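Local coordinates for DUF917 domain-containing protein (Chromobacterium violaceum, PDB 2O3I), which is of unknown function but is built from S-Me-THD-like N- and C-terminal domains, named after S-methyl thiohydantoin desulfurase, at residues 18-23 and 227-232; 107-112 and 130-135; 299-304 and 320-325. The protein carries 2 engineered substitutions. All blocks are in the same frame, centred on the assembly; numbering follows the deposited sequence.

Overall arrangement
Of the three contacts, interaction 1 joins the two S-Me-THD-like parts of the chain, packing the end of helix 10-19 on helix 225-237, while interaction 2 lies within the N-terminal part and interaction 3 within the C-terminal one. Interaction 2 is nested in the loop closed by interaction 1, beside strands 101-105 and 127-129 of the mixed sheet; interaction 3 follows later, in the antiparallel sheet. The centre of interaction 1 lies about 9 Å from that of interaction 2 and about 13 Å from that of interaction 3; the centres of interactions 2 and 3 are about 17 Å apart. Probable hydrogen bonds from Ser227 OG to Asp130 OD2 and between Phe19 O and Ser321 OG make interaction 1 continuous with both.

Interaction 1 (18-23 and 227-232); sequences CFFGSG and SRALKL
Arg228 NH2 is engaged by two partners: it hangs above the CG-CD1 edge of the Phe20 ring, just outside the rim, 3.5 Å from Phe20 CD1, and makes a weak hydrogen bond to Gly135 O. The motif is a stacked cation-pi pair, and its evidence is direct. The guanidinium and ring planes are only 24° apart, and Arg228 CZ is 3.9 Å from the Phe20 ring centroid. Arg228 NE stands 3.4 Å above the middle of that ring. An extended chain from CG to NE lays the arginine across the same face, where its CD adds a CH-pi contact 4.0 Å from the Phe20 centroid. The aromatic face probably helps to stabilise the positive charge, with the weak bond to the carbonyl adding to it.

Phe20 directly follows helix 10-19, in a type I turn from Phe19 to Ser22, and its side chain projects at helix 225-237. The backbone of that helix meets the ring at its edge, with Ala229 CA 3.9 Å from Phe20 CE2. Leu255 of helix 244-255 and Leu358 of strand 352-358 also touch the Phe20 side chain.

Phe19 CG is anti to its backbone N (chi1 -176°), whereas Phe20 CG lies beside its own (chi1 -72°). The two rings diverge, yet one methyl serves both: Leu232 CD2 is 3.6 Å from Phe19 CD2 and 3.6 Å from Phe20 CE2.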
ATOM      1  N   CYS A  18      13.057  10.965  25.350  1.00 20.20           N
ATOM      2  CA  CYS A  18      11.624  11.148  25.562  1.00 21.75           C
ATOM      3  C   CYS A  18      11.349  12.639  25.764  1.00 23.33           C
ATOM      4  O   CYS A  18      10.418  13.191  25.173  1.00 25.39           O
ATOM      5  CB  CYS A  18      11.162  10.351  26.791  1.00 21.62           C
ATOM      6  SG  CYS A  18       9.390  10.548  27.227  1.00 23.55           S
ATOM      7  N   PHE A  19      12.159  13.290  26.594  1.00 21.50           N
ATOM      8  CA  PHE A  19      11.982  14.713  26.833  1.00 23.01           C
ATOM      9  C   PHE A  19      12.221  15.511  25.545  1.00 23.99           C
ATOM     10  O   PHE A  19      11.538  16.499  25.291  1.00 25.08           O
ATOM     11  CB  PHE A  19      12.928  15.203  27.938  1.00 23.26           C
ATOM     12  CG  PHE A  19      12.725  16.649  28.305  1.00 25.01           C
ATOM     13  CD1 PHE A  19      11.615  17.041  29.047  1.00 23.83           C
ATOM     14  CD2 PHE A  19      13.611  17.628  27.853  1.00 23.64           C
ATOM     15  CE1 PHE A  19      11.386  18.389  29.329  1.00 23.86           C
ATOM     16  CE2 PHE A  19      13.389  18.974  28.130  1.00 23.14           C
ATOM     17  CZ  PHE A  19      12.275  19.356  28.866  1.00 24.77           C
ATOM     18  N   PHE A  20      13.184  15.089  24.728  1.00 23.36           N
ATOM     19  CA  PHE A  20      13.459  15.793  23.476  1.00 23.92           C
ATOM     20  C   PHE A  20      12.495  15.349  22.369  1.00 23.35           C
ATOM     21  O   PHE A  20      12.594  15.809  21.228  1.00 26.29           O
ATOM     22  CB  PHE A  20      14.915  15.558  23.013  1.00 23.00           C
ATOM     23  CG  PHE A  20      15.949  16.272  23.856  1.00 22.61           C
ATOM     24  CD1 PHE A  20      15.934  17.659  23.973  1.00 20.72           C
ATOM     25  CD2 PHE A  20      16.928  15.555  24.544  1.00 21.80           C
ATOM     26  CE1 PHE A  20      16.873  18.326  24.767  1.00 21.18           C
ATOM     27  CE2 PHE A  20      17.871  16.211  25.341  1.00 23.51           C
ATOM     28  CZ  PHE A  20      17.841  17.603  25.451  1.00 21.65           C
ATOM     29  N   GLY A  21      11.559  14.469  22.711  1.00 19.67           N
ATOM     30  CA  GLY A  21      10.609  13.985  21.725  1.00 21.17           C
ATOM     31  C   GLY A  21       9.377  14.856  21.522  1.00 21.74           C
ATOM     32  O   GLY A  21       8.524  14.542  20.686  1.00 21.34           O
ATOM     33  N   SER A  22       9.285  15.949  22.275  1.00 22.03           N
ATOM     34  CA  SER A  22       8.151  16.871  22.189  1.00 22.37           C
ATOM     35  C   SER A  22       6.809  16.132  22.312  1.00 22.89           C
ATOM     36  O   SER A  22       5.879  16.379  21.541  1.00 22.11           O
ATOM     37  CB  SER A  22       8.202  17.651  20.869  1.00 21.09           C
ATOM     38  OG  SER A  22       7.202  18.660  20.824  1.00 22.07           O
ATOM     39  N   GLY A  23       6.729  15.216  23.274  1.00 21.87           N
ATOM     40  CA  GLY A  23       5.504  14.469  23.499  1.00 24.38           C
ATOM     41  C   GLY A  23       5.338  13.190  22.697  1.00 26.07           C
ATOM     42  O   GLY A  23       4.568  12.310  23.088  1.00 26.26           O
ATOM     43  N   SER A 227      23.785  11.891  21.829  1.00 22.53           N
ATOM     44  CA  SER A 227      24.590  12.164  23.014  1.00 24.78           C
ATOM     45  C   SER A 227      23.939  13.145  24.004  1.00 24.78           C
ATOM     46  O   SER A 227      24.014  12.951  25.222  1.00 22.26           O
ATOM     47  CB  SER A 227      25.987  12.649  22.608  1.00 23.84           C
ATOM     48  OG  SER A 227      25.926  13.641  21.605  1.00 27.02           O
ATOM     49  N   ARG A 228      23.292  14.192  23.502  1.00 25.02           N
ATOM     50  CA  ARG A 228      22.648  15.126  24.414  1.00 25.82           C
ATOM     51  C   ARG A 228      21.466  14.424  25.102  1.00 23.01           C
ATOM     52  O   ARG A 228      21.140  14.716  26.247  1.00 23.45           O
ATOM     53  CB  ARG A 228      22.171  16.381  23.678  1.00 26.86           C
ATOM     54  CG  ARG A 228      21.026  16.139  22.753  1.00 29.07           C
ATOM     55  CD  ARG A 228      20.236  17.406  22.484  1.00 30.45           C
ATOM     56  NE  ARG A 228      18.958  17.029  21.899  1.00 32.72           N
ATOM     57  CZ  ARG A 228      18.209  17.815  21.140  1.00 31.83           C
ATOM     58  NH1 ARG A 228      18.602  19.048  20.867  1.00 32.55           N
ATOM     59  NH2 ARG A 228      17.078  17.345  20.634  1.00 32.08           N
ATOM     60  N   ALA A 229      20.825  13.495  24.404  1.00 22.25           N
ATOM     61  CA  ALA A 229      19.714  12.760  25.001  1.00 21.82           C
ATOM     62  C   ALA A 229      20.252  11.918  26.154  1.00 21.85           C
ATOM     63  O   ALA A 229      19.606  11.798  27.196  1.00 21.28           O
ATOM     64  CB  ALA A 229      19.050  11.860  23.968  1.00 19.76           C
ATOM     65  N   LEU A 230      21.437  11.341  25.959  1.00 21.19           N
ATOM     66  CA  LEU A 230      22.078  10.513  26.974  1.00 21.99           C
ATOM     67  C   LEU A 230      22.545  11.330  28.181  1.00 23.38           C
ATOM     68  O   LEU A 230      22.410  10.895  29.328  1.00 23.06           O
ATOM     69  CB  LEU A 230      23.272   9.766  26.365  1.00 21.76           C
ATOM     70  CG  LEU A 230      24.105   8.909  27.327  1.00 25.05           C
ATOM     71  CD1 LEU A 230      23.255   7.764  27.894  1.00 21.36           C
ATOM     72  CD2 LEU A 230      25.333   8.369  26.592  1.00 23.47           C
ATOM     73  N   LYS A 231      23.093  12.514  27.931  1.00 25.61           N
ATOM     74  CA  LYS A 231      23.567  13.353  29.023  1.00 26.99           C
ATOM     75  C   LYS A 231      22.411  13.811  29.908  1.00 27.40           C
ATOM     76  O   LYS A 231      22.529  13.822  31.140  1.00 27.10           O
ATOM     77  CB  LYS A 231      24.328  14.562  28.474  1.00 29.44           C
ATOM     78  CG  LYS A 231      24.925  15.449  29.561  1.00 34.01           C
ATOM     79  CD  LYS A 231      25.847  16.512  28.987  1.00 35.91           C
ATOM     80  CE  LYS A 231      26.369  17.427  30.083  1.00 36.99           C
ATOM     81  NZ  LYS A 231      27.158  18.554  29.503  1.00 40.32           N
ATOM     82  N   LEU A 232      21.290  14.181  29.292  1.00 24.95           N
ATOM     83  CA  LEU A 232      20.130  14.620  30.066  1.00 24.50           C
ATOM     84  C   LEU A 232      19.545  13.446  30.848  1.00 24.13           C
ATOM     85  O   LEU A 232      19.173  13.579  32.026  1.00 22.34           O
ATOM     86  CB  LEU A 232      19.055  15.211  29.147  1.00 23.55           C
ATOM     87  CG  LEU A 232      17.662  15.406  29.759  1.00 24.30           C
ATOM     88  CD1 LEU A 232      17.744  16.361  30.937  1.00 25.46           C
ATOM     89  CD2 LEU A 232      16.698  15.943  28.707  1.00 24.06           C
TER

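Interaction 2 (107-112 and 130-135); sequences PESGAL and DADGAG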
ATOM      1  N   PRO A 107      15.180   8.106  12.927  1.00 22.65           N
ATOM      2  CA  PRO A 107      14.530   9.117  12.098  1.00 21.50           C
ATOM      3  C   PRO A 107      14.357  10.446  12.830  1.00 22.70           C
ATOM      4  O   PRO A 107      14.447  11.517  12.228  1.00 20.98           O
ATOM      5  CB  PRO A 107      13.192   8.468  11.757  1.00 20.41           C
ATOM      6  CG  PRO A 107      12.897   7.647  12.986  1.00 23.08           C
ATOM      7  CD  PRO A 107      14.244   7.026  13.294  1.00 22.26           C
ATOM      8  N   GLU A 108      14.134  10.357  14.139  1.00 23.87           N
ATOM      9  CA  GLU A 108      13.880  11.519  14.989  1.00 24.60           C
ATOM     10  C   GLU A 108      14.327  11.258  16.429  1.00 24.37           C
ATOM     11  O   GLU A 108      14.824  10.180  16.749  1.00 23.14           O
ATOM     12  CB  GLU A 108      12.375  11.804  14.987  1.00 22.35           C
ATOM     13  CG  GLU A 108      11.550  10.524  15.147  1.00 24.79           C
ATOM     14  CD  GLU A 108      10.059  10.762  15.282  1.00 26.27           C
ATOM     15  OE1 GLU A 108       9.518  11.619  14.557  1.00 27.09           O
ATOM     16  OE2 GLU A 108       9.421  10.076  16.108  1.00 26.28           O
ATOM     17  N   SER A 109      14.149  12.259  17.290  1.00 24.92           N
ATOM     18  CA  SER A 109      14.500  12.133  18.704  1.00 24.44           C
ATOM     19  C   SER A 109      13.296  11.632  19.482  1.00 22.83           C
ATOM     20  O   SER A 109      12.227  12.235  19.434  1.00 23.58           O
ATOM     21  CB  SER A 109      14.934  13.478  19.288  1.00 23.81           C
ATOM     22  OG  SER A 109      16.261  13.795  18.924  1.00 23.81           O
ATOM     23  N   GLY A 110      13.474  10.532  20.204  1.00 22.22           N
ATOM     24  CA  GLY A 110      12.385   9.980  20.985  1.00 20.48           C
ATOM     25  C   GLY A 110      12.816   8.701  21.662  1.00 20.04           C
ATOM     26  O   GLY A 110      13.809   8.095  21.270  1.00 22.31           O
ATOM     27  N   ALA A 111      12.061   8.279  22.666  1.00 21.07           N
ATOM     28  CA  ALA A 111      12.384   7.069  23.416  1.00 22.75           C
ATOM     29  C   ALA A 111      12.709   5.839  22.574  1.00 23.53           C
ATOM     30  O   ALA A 111      13.659   5.122  22.884  1.00 26.51           O
ATOM     31  CB  ALA A 111      11.259   6.744  24.391  1.00 22.23           C
ATOM     32  N   LEU A 112      11.938   5.594  21.520  1.00 24.18           N
ATOM     33  CA  LEU A 112      12.151   4.424  20.661  1.00 25.09           C
ATOM     34  C   LEU A 112      13.247   4.581  19.617  1.00 26.29           C
ATOM     35  O   LEU A 112      14.059   3.672  19.406  1.00 24.44           O
ATOM     36  CB  LEU A 112      10.872   4.076  19.911  1.00 27.81           C
ATOM     37  CG  LEU A 112       9.937   2.993  20.428  1.00 33.65           C
ATOM     38  CD1 LEU A 112       8.873   2.781  19.352  1.00 32.02           C
ATOM     39  CD2 LEU A 112      10.699   1.686  20.709  1.00 32.24           C
ATOM     40  N   ASP A 130      25.291   9.820  15.481  1.00 22.62           N
ATOM     41  CA  ASP A 130      24.868  10.690  16.578  1.00 20.34           C
ATOM     42  C   ASP A 130      24.140  11.854  15.945  1.00 20.41           C
ATOM     43  O   ASP A 130      24.697  12.942  15.784  1.00 21.77           O
ATOM     44  CB  ASP A 130      26.084  11.184  17.386  1.00 20.19           C
ATOM     45  CG  ASP A 130      25.684  11.930  18.667  1.00 22.46           C
ATOM     46  OD1 ASP A 130      24.478  11.989  18.986  1.00 21.25           O
ATOM     47  OD2 ASP A 130      26.579  12.456  19.368  1.00 24.33           O
ATOM     48  N   ALA A 131      22.884  11.605  15.581  1.00 20.45           N
ATOM     49  CA  ALA A 131      22.047  12.596  14.927  1.00 19.95           C
ATOM     50  C   ALA A 131      20.699  11.986  14.602  1.00 20.36           C
ATOM     51  O   ALA A 131      20.471  10.803  14.846  1.00 21.67           O
ATOM     52  CB  ALA A 131      22.711  13.053  13.628  1.00 15.80           C
ATOM     53  N   ASP A 132      19.806  12.812  14.053  1.00 19.61           N
ATOM     54  CA  ASP A 132      18.494  12.378  13.604  1.00 19.61           C
ATOM     55  C   ASP A 132      17.871  13.485  12.757  1.00 19.20           C
ATOM     56  O   ASP A 132      18.428  14.580  12.644  1.00 18.43           O
ATOM     57  CB  ASP A 132      17.574  11.985  14.770  1.00 19.75           C
ATOM     58  CG  ASP A 132      17.134  13.164  15.595  1.00 21.04           C
ATOM     59  OD1 ASP A 132      17.697  13.347  16.688  1.00 19.66           O
ATOM     60  OD2 ASP A 132      16.223  13.904  15.150  1.00 22.51           O
ATOM     61  N   GLY A 133      16.720  13.196  12.164  1.00 19.10           N
ATOM     62  CA  GLY A 133      16.066  14.144  11.278  1.00 19.65           C
ATOM     63  C   GLY A 133      15.440  15.447  11.753  1.00 20.63           C
ATOM     64  O   GLY A 133      14.980  16.223  10.910  1.00 21.07           O
ATOM     65  N   ALA A 134      15.426  15.726  13.053  1.00 19.75           N
ATOM     66  CA  ALA A 134      14.796  16.961  13.514  1.00 19.92           C
ATOM     67  C   ALA A 134      15.257  17.454  14.872  1.00 20.96           C
ATOM     68  O   ALA A 134      15.207  18.651  15.153  1.00 21.25           O
ATOM     69  CB  ALA A 134      13.284  16.779  13.537  1.00 17.32           C
ATOM     70  N   GLY A 135      15.713  16.538  15.717  1.00 22.20           N
ATOM     71  CA  GLY A 135      16.128  16.931  17.051  1.00 21.00           C
ATOM     72  C   GLY A 135      14.903  16.828  17.946  1.00 22.70           C
ATOM     73  O   GLY A 135      14.955  17.119  19.141  1.00 21.45           O
TER
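Asp132 CG lies between its backbone N and carbonyl carbon (chi1 70°), and Ser109 OG lies beside its own backbone N (chi1 -78°); these torsions bring the carboxylate and hydroxyl together. Ser109 OG donates to Asp132 OD1 at 2.7 Å, approaching from above the carboxylate plane, 40° out of it. Thr225 OG1 is a second hydrogen-bonding partner of that oxygen.

Asp132 OD2 is occupied by its own loop. Gly135 N donates to Asp132 OD2 at 2.7 Å on the syn side. Ala134 N donates to Asp132 OD2 at 2.9 Å on the anti side, and the two bonds together define an Asx turn within an Asx motif. With both oxygens bonded, the rotation of the buried carboxylate is well fixed. Asp132 OD2 also packs 3.3 Å from Glu108 CA. Backbone joins backbone where Gly133 N donates to Pro107 O at 2.8 Å, the donor lying above the carbonyl plane.

Strand 101-105, helix 111-124 and strand 127-129 form a beta-alpha-beta crossover between adjacent parallel strands, and the contact links the loops that follow those two strands. Phe114 of helix 111-124 packs on both Ser109 and Asp132, while Met64 and Ala66 of strand 61-69 lie against Pro107.

Interaction 3 (299-304 and 320-325); sequences NESLLA and ISYFVE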
ATOM      1  N   ASN A 299       0.453  12.728  18.038  1.00 40.79           N
ATOM      2  CA  ASN A 299       1.224  11.767  18.820  1.00 38.87           C
ATOM      3  C   ASN A 299       2.123  12.752  19.546  1.00 36.07           C
ATOM      4  O   ASN A 299       2.184  12.798  20.777  1.00 34.97           O
ATOM      5  CB  ASN A 299       2.075  10.850  17.940  1.00 41.73           C
ATOM      6  CG  ASN A 299       1.304   9.648  17.429  1.00 45.25           C
ATOM      7  OD1 ASN A 299       0.603   8.978  18.190  1.00 47.87           O
ATOM      8  ND2 ASN A 299       1.443   9.355  16.139  1.00 45.23           N
ATOM      9  N   GLU A 300       2.788  13.573  18.741  1.00 31.47           N
ATOM     10  CA  GLU A 300       3.674  14.607  19.233  1.00 29.57           C
ATOM     11  C   GLU A 300       2.825  15.797  19.648  1.00 27.89           C
ATOM     12  O   GLU A 300       1.749  16.021  19.102  1.00 25.94           O
ATOM     13  CB  GLU A 300       4.634  15.060  18.128  1.00 27.33           C
ATOM     14  CG  GLU A 300       5.720  14.065  17.727  1.00 27.20           C
ATOM     15  CD  GLU A 300       5.190  12.787  17.100  1.00 25.91           C
ATOM     16  OE1 GLU A 300       4.324  12.863  16.200  1.00 25.29           O
ATOM     17  OE2 GLU A 300       5.658  11.698  17.503  1.00 27.20           O
ATOM     18  N   SER A 301       3.307  16.558  20.620  1.00 26.68           N
ATOM     19  CA  SER A 301       2.596  17.748  21.042  1.00 26.97           C
ATOM     20  C   SER A 301       2.948  18.807  20.000  1.00 26.51           C
ATOM     21  O   SER A 301       4.113  18.967  19.645  1.00 27.94           O
ATOM     22  CB  SER A 301       3.057  18.171  22.434  1.00 25.77           C
ATOM     23  OG  SER A 301       2.689  17.186  23.383  1.00 27.51           O
ATOM     24  N   LEU A 302       1.942  19.523  19.511  1.00 25.31           N
ATOM     25  CA  LEU A 302       2.154  20.523  18.475  1.00 25.36           C
ATOM     26  C   LEU A 302       1.776  21.953  18.863  1.00 26.73           C
ATOM     27  O   LEU A 302       2.324  22.914  18.324  1.00 26.03           O
ATOM     28  CB  LEU A 302       1.385  20.101  17.221  1.00 23.58           C
ATOM     29  CG  LEU A 302       1.801  18.733  16.669  1.00 23.76           C
ATOM     30  CD1 LEU A 302       0.760  18.233  15.681  1.00 22.97           C
ATOM     31  CD2 LEU A 302       3.175  18.839  16.010  1.00 20.85           C
ATOM     32  N   LEU A 303       0.831  22.091  19.785  1.00 28.47           N
ATOM     33  CA  LEU A 303       0.405  23.403  20.240  1.00 30.65           C
ATOM     34  C   LEU A 303       0.076  23.410  21.727  1.00 32.10           C
ATOM     35  O   LEU A 303      -0.291  22.384  22.303  1.00 31.50           O
ATOM     36  CB  LEU A 303      -0.834  23.870  19.478  1.00 34.39           C
ATOM     37  CG  LEU A 303      -0.811  23.954  17.954  1.00 37.37           C
ATOM     38  CD1 LEU A 303      -1.140  22.594  17.353  1.00 37.74           C
ATOM     39  CD2 LEU A 303      -1.841  24.983  17.511  1.00 38.29           C
ATOM     40  N   ALA A 304       0.213  24.583  22.335  1.00 33.43           N
ATOM     41  CA  ALA A 304      -0.095  24.785  23.743  1.00 35.76           C
ATOM     42  C   ALA A 304      -0.959  26.043  23.813  1.00 36.67           C
ATOM     43  O   ALA A 304      -0.542  27.122  23.380  1.00 35.58           O
ATOM     44  CB  ALA A 304       1.188  24.968  24.554  1.00 37.43           C
ATOM     45  N   ILE A 320       7.457  20.901  22.712  1.00 22.16           N
ATOM     46  CA  ILE A 320       6.607  21.142  23.865  1.00 21.97           C
ATOM     47  C   ILE A 320       6.752  19.882  24.686  1.00 22.75           C
ATOM     48  O   ILE A 320       6.449  18.788  24.204  1.00 24.25           O
ATOM     49  CB  ILE A 320       5.143  21.347  23.422  1.00 21.54           C
ATOM     50  CG1 ILE A 320       5.037  22.669  22.656  1.00 20.61           C
ATOM     51  CG2 ILE A 320       4.213  21.339  24.624  1.00 17.71           C
ATOM     52  CD1 ILE A 320       3.763  22.823  21.839  1.00 19.77           C
ATOM     53  N   SER A 321       7.243  20.026  25.912  1.00 22.74           N
ATOM     54  CA  SER A 321       7.462  18.864  26.767  1.00 25.95           C
ATOM     55  C   SER A 321       7.027  19.067  28.206  1.00 25.20           C
ATOM     56  O   SER A 321       7.122  20.165  28.751  1.00 25.92           O
ATOM     57  CB  SER A 321       8.943  18.466  26.753  1.00 25.83           C
ATOM     58  OG  SER A 321       9.345  18.078  25.459  1.00 29.44           O
ATOM     59  N   TYR A 322       6.577  17.982  28.820  1.00 25.22           N
ATOM     60  CA  TYR A 322       6.119  18.021  30.196  1.00 25.30           C
ATOM     61  C   TYR A 322       7.270  17.744  31.151  1.00 25.72           C
ATOM     62  O   TYR A 322       8.283  17.135  30.780  1.00 24.12           O
ATOM     63  CB  TYR A 322       5.048  16.953  30.440  1.00 23.40           C
ATOM     64  CG  TYR A 322       3.943  16.894  29.414  1.00 26.35           C
ATOM     65  CD1 TYR A 322       3.060  17.960  29.246  1.00 26.95           C
ATOM     66  CD2 TYR A 322       3.786  15.769  28.603  1.00 26.73           C
ATOM     67  CE1 TYR A 322       2.048  17.907  28.293  1.00 27.45           C
ATOM     68  CE2 TYR A 322       2.780  15.703  27.649  1.00 26.07           C
ATOM     69  CZ  TYR A 322       1.917  16.775  27.496  1.00 27.77           C
ATOM     70  OH  TYR A 322       0.943  16.729  26.532  1.00 27.59           O
ATOM     71  N   PHE A 323       7.105  18.218  32.378  1.00 25.58           N
ATOM     72  CA  PHE A 323       8.054  17.950  33.436  1.00 26.46           C
ATOM     73  C   PHE A 323       7.242  17.784  34.709  1.00 28.29           C
ATOM     74  O   PHE A 323       6.613  18.724  35.198  1.00 27.15           O
ATOM     75  CB  PHE A 323       9.100  19.053  33.627  1.00 25.65           C
ATOM     76  CG  PHE A 323      10.160  18.677  34.632  1.00 27.51           C
ATOM     77  CD1 PHE A 323       9.927  18.813  36.005  1.00 26.40           C
ATOM     78  CD2 PHE A 323      11.336  18.051  34.215  1.00 28.46           C
ATOM     79  CE1 PHE A 323      10.842  18.321  36.943  1.00 26.67           C
ATOM     80  CE2 PHE A 323      12.261  17.554  35.151  1.00 27.00           C
ATOM     81  CZ  PHE A 323      12.009  17.688  36.513  1.00 26.57           C
ATOM     82  N   VAL A 324       7.239  16.564  35.226  1.00 30.32           N
ATOM     83  CA  VAL A 324       6.510  16.263  36.436  1.00 30.69           C
ATOM     84  C   VAL A 324       7.477  16.345  37.615  1.00 33.30           C
ATOM     85  O   VAL A 324       8.372  15.514  37.767  1.00 32.01           O
ATOM     86  CB  VAL A 324       5.884  14.860  36.355  1.00 30.06           C
ATOM     87  CG1 VAL A 324       4.894  14.660  37.507  1.00 28.80           C
ATOM     88  CG2 VAL A 324       5.189  14.688  35.009  1.00 25.64           C
ATOM     89  N   GLU A 325       7.294  17.367  38.442  1.00 36.73           N
ATOM     90  CA  GLU A 325       8.145  17.575  39.599  1.00 40.51           C
ATOM     91  C   GLU A 325       7.896  16.522  40.675  1.00 43.36           C
ATOM     92  O   GLU A 325       6.887  15.812  40.647  1.00 43.13           O
ATOM     93  CB  GLU A 325       7.909  18.974  40.165  1.00 40.28           C
ATOM     94  CG  GLU A 325       8.298  20.090  39.206  1.00 41.36           C
ATOM     95  CD  GLU A 325       8.156  21.472  39.813  1.00 41.53           C
ATOM     96  OE1 GLU A 325       8.712  22.434  39.237  1.00 41.06           O
ATOM     97  OE2 GLU A 325       7.484  21.599  40.862  1.00 41.73           O
TER
HETATM   98  O   HOH W   1       4.501  17.221  25.347  1.00 19.83           O
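Ile320 reaches over the backbone of strand 301-304 with its longer branch. Its chi2 of 164° extends the chain to CD1, which touches the peptide between Leu302 and Leu303: Ile320 CD1 is 3.7 Å from Leu302 C and 3.7 Å from Leu303 N. The same methyl also meets Ala304 CB. Nearer the root of the side chain, Ile320 CB is 3.9 Å from Ser301 CB, and the CG2 branch packs against that serine carbon as well.

The polar side of the contact is carried by a water. Ser301 OG lies anti to its carbonyl carbon, beside the backbone N (chi1 -66°), and is hydrogen-bonded to the water at 2.7 Å. The water in turn donates to Ile320 O at 2.7 Å.

Both strands belong to the antiparallel sheet of the C-terminal S-Me-THD-like part, but their axes run 83° apart and approach no closer than 7.3 Å, so side chains and solvent bridge them instead of direct strand pairing. Strand 301-304 is also irregular: a classic beta bulge sets both Leu302 and Leu303 opposite the single residue Leu296 of strand 292-297, at the peptide that Ile320 CD1 covers.

The Tyr322 ring flanks the water, which stands 3.2 Å above its plane, offset toward the rim. Tyr322 CG lies anti to the carbonyl carbon, beside the backbone N, and the hydroxyl at the far end of the ring makes the approach: Tyr322 OH comes within 3.6 Å of Ser301 OG, too far for a bond. Asn334 connects them, its ND2 hydrogen-bonded to the tyrosine hydroxyl and its OD1 to the serine.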